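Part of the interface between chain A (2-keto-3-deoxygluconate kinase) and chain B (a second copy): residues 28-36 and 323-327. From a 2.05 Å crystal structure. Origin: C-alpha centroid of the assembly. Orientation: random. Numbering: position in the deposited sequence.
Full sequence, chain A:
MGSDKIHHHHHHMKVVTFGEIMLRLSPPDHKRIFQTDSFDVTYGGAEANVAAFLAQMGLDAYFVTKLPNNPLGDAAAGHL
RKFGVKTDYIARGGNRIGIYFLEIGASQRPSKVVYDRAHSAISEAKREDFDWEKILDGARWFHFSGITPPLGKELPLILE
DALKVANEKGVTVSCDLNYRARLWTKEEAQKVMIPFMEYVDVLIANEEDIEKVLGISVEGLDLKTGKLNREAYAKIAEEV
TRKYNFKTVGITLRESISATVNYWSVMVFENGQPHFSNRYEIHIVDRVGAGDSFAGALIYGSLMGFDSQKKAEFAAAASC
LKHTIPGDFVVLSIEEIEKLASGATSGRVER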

# COMPACT_ATOMS: atom_id res chain seq x y z
N PRO A 28 -5.99 -8.13 1.43
CA PRO A 28 -4.97 -8.33 0.41
C PRO A 28 -4.06 -9.52 0.68
O PRO A 28 -3.87 -9.94 1.85
CB PRO A 28 -4.16 -7.01 0.43
CG PRO A 28 -4.31 -6.50 1.92
CD PRO A 28 -5.65 -7.03 2.39
N ASP A 29 -3.54 -10.10 -0.40
CA ASP A 29 -2.39 -11.02 -0.30
C ASP A 29 -2.65 -12.31 0.49
O ASP A 29 -1.74 -12.87 1.15
CB ASP A 29 -1.22 -10.28 0.34
CG ASP A 29 -0.79 -9.06 -0.45
OD1 ASP A 29 -0.74 -9.14 -1.72
OD2 ASP A 29 -0.48 -8.03 0.21
N HIS A 30 -3.86 -12.83 0.35
CA HIS A 30 -4.24 -14.07 0.99
C HIS A 30 -4.26 -13.99 2.53
O HIS A 30 -4.35 -14.99 3.17
CB HIS A 30 -3.34 -15.22 0.54
CG HIS A 30 -3.51 -15.60 -0.89
ND1 HIS A 30 -4.74 -15.95 -1.42
CD2 HIS A 30 -2.61 -15.72 -1.89
CE1 HIS A 30 -4.58 -16.24 -2.70
NE2 HIS A 30 -3.31 -16.12 -3.01
N LYS A 31 -4.26 -12.78 3.07
CA LYS A 31 -4.55 -12.53 4.46
C LYS A 31 -5.96 -12.92 4.83
O LYS A 31 -6.90 -12.88 4.02
CB LYS A 31 -4.24 -11.08 4.86
CG LYS A 31 -2.72 -10.70 4.92
CD LYS A 31 -2.49 -9.10 5.17
CE LYS A 31 -1.70 -8.71 6.50
NZ LYS A 31 -1.92 -7.23 7.11
N ARG A 32 -6.09 -13.40 6.07
CA ARG A 32 -7.37 -13.66 6.67
C ARG A 32 -7.90 -12.38 7.33
O ARG A 32 -7.18 -11.47 7.63
CB ARG A 32 -7.27 -14.83 7.67
CG ARG A 32 -6.74 -16.08 7.04
CD ARG A 32 -7.12 -17.37 7.75
NE ARG A 32 -8.54 -17.59 7.64
CZ ARG A 32 -9.19 -18.62 8.18
NH1 ARG A 32 -8.56 -19.55 8.91
NH2 ARG A 32 -10.49 -18.70 8.04
N ILE A 33 -9.19 -12.34 7.51
CA ILE A 33 -9.85 -11.20 8.11
C ILE A 33 -9.22 -10.82 9.44
O ILE A 33 -8.95 -9.65 9.69
CB ILE A 33 -11.38 -11.44 8.25
CG1 ILE A 33 -12.00 -11.49 6.84
CG2 ILE A 33 -12.01 -10.34 9.13
CD1 ILE A 33 -13.39 -12.31 6.65
N PHE A 34 -8.94 -11.83 10.25
CA PHE A 34 -8.43 -11.64 11.60
C PHE A 34 -7.14 -10.85 11.65
O PHE A 34 -6.81 -10.16 12.65
CB PHE A 34 -8.15 -13.02 12.22
CG PHE A 34 -7.71 -12.97 13.65
CD1 PHE A 34 -8.57 -12.56 14.65
CD2 PHE A 34 -6.43 -13.36 14.01
CE1 PHE A 34 -8.15 -12.54 15.99
CE2 PHE A 34 -6.00 -13.33 15.33
CZ PHE A 34 -6.85 -12.91 16.31
N GLN A 35 -6.36 -11.03 10.61
CA GLN A 35 -5.02 -10.49 10.60
C GLN A 35 -4.84 -9.15 9.86
O GLN A 35 -3.80 -8.56 9.92
CB GLN A 35 -4.02 -11.57 10.14
CG GLN A 35 -3.96 -11.93 8.74
CD GLN A 35 -3.24 -13.30 8.49
OE1 GLN A 35 -3.68 -14.03 7.66
NE2 GLN A 35 -2.11 -13.56 9.15
N THR A 36 -5.86 -8.66 9.20
CA THR A 36 -5.65 -7.60 8.24
C THR A 36 -5.88 -6.19 8.83
O THR A 36 -6.84 -5.99 9.59
CB THR A 36 -6.52 -7.85 6.97
OG1 THR A 36 -6.00 -7.07 5.93
CG2 THR A 36 -7.98 -7.50 7.20
N HIS B 323 0.68 -23.42 5.78
CA HIS B 323 1.44 -23.04 4.57
C HIS B 323 0.68 -21.99 3.75
O HIS B 323 1.28 -21.33 2.88
CB HIS B 323 1.69 -24.23 3.66
CG HIS B 323 2.75 -25.19 4.11
ND1 HIS B 323 2.53 -26.16 5.07
CD2 HIS B 323 4.00 -25.39 3.65
CE1 HIS B 323 3.61 -26.91 5.19
NE2 HIS B 323 4.53 -26.45 4.36
N THR B 324 -0.63 -21.82 4.03
CA THR B 324 -1.55 -20.95 3.25
C THR B 324 -1.77 -19.58 3.87
O THR B 324 -2.47 -18.72 3.27
CB THR B 324 -2.97 -21.60 3.03
OG1 THR B 324 -3.67 -21.67 4.28
CG2 THR B 324 -2.83 -23.03 2.50
N ILE B 325 -1.24 -19.41 5.07
CA ILE B 325 -1.51 -18.24 5.93
C ILE B 325 -0.23 -17.39 6.11
O ILE B 325 0.75 -17.90 6.65
CB ILE B 325 -2.03 -18.73 7.29
CG1 ILE B 325 -3.36 -19.46 7.10
CG2 ILE B 325 -2.32 -17.63 8.30
CD1 ILE B 325 -3.74 -20.20 8.35
N PRO B 326 -0.26 -16.10 5.63
CA PRO B 326 0.83 -15.14 5.80
C PRO B 326 1.19 -14.96 7.28
O PRO B 326 0.31 -14.99 8.13
CB PRO B 326 0.26 -13.84 5.23
CG PRO B 326 -0.81 -14.26 4.25
CD PRO B 326 -1.39 -15.51 4.87
N GLY B 327 2.49 -14.92 7.56
CA GLY B 327 2.99 -14.77 8.92
C GLY B 327 3.46 -16.06 9.53
O GLY B 327 3.61 -17.07 8.83

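This is a small contact between a turn and short 3-10 segment of chain A and a loop of chain B, in which Pro B326 packs against the tight turn and a single hydrogen bond, from Gln A35, links the two stretches. The two stretches bury 260 Å² in all, both sides summed. Pro B326 accounts for 80 Å² of this, more than any other residue.

The chain A surface is shaped by a type I' beta turn from Pro A28 to Lys A31. Its closing hydrogen bond runs from Lys A31 N to Pro A28 O, at 3.1 Å. Asp A29 and His A30 occupy the two central positions, both with positive phi. The proline ring meets the backbone of this turn. Asp A29 O lies 3.5 Å from Pro B326 CG, and His A30 O lies 3.5 Å from Pro B326 CD. These are van der Waals contacts of carbonyl oxygens with ring carbons. The side chains of the turn take less part. The CA-to-CB bond of His A30 points toward the chain B stretch, but the end of its side chain leads away. The CA-to-CB bond of Lys A31 points away, yet its CG still comes within 4.1 Å of Pro B326 CG. The CA atoms of Lys A31 and Pro B326 are 6.1 Å apart, the closest CA pair across the two stretches.

Gln A35 provides the polar link. Its CA-to-CB bond points toward the chain B stretch, and Gln A35 NE2 donates to Pro B326 O at 3.0 Å. The N-H...O angle is 139°, so the bond is well short of linear. The other end of the amide is held within chain A: Arg A32 N donates to Gln A35 OE1 at 3.0 Å and 177°, nearly straight. Gln A35 N in turn donates to Arg A32 O at 3.1 Å. The amide is thus engaged at both ends, with OE1 accepting from its own chain and NE2 donating to the other.

Ile B325 adds further van der Waals contact. Its CG2 is 3.9 Å from Gln A35 OE1, and its CG1 is 4.4 Å from Arg A32 CD. The contact with Arg A32 is thus made by the aliphatic part of the side chain, while its guanidinium nitrogens are hydrogen-bonded elsewhere in the structure.

Gly B327 buries no area here. Its phi/psi of 101/-170 would jam a CB against the preceding carbonyl oxygen, so the backbone itself calls for glycine.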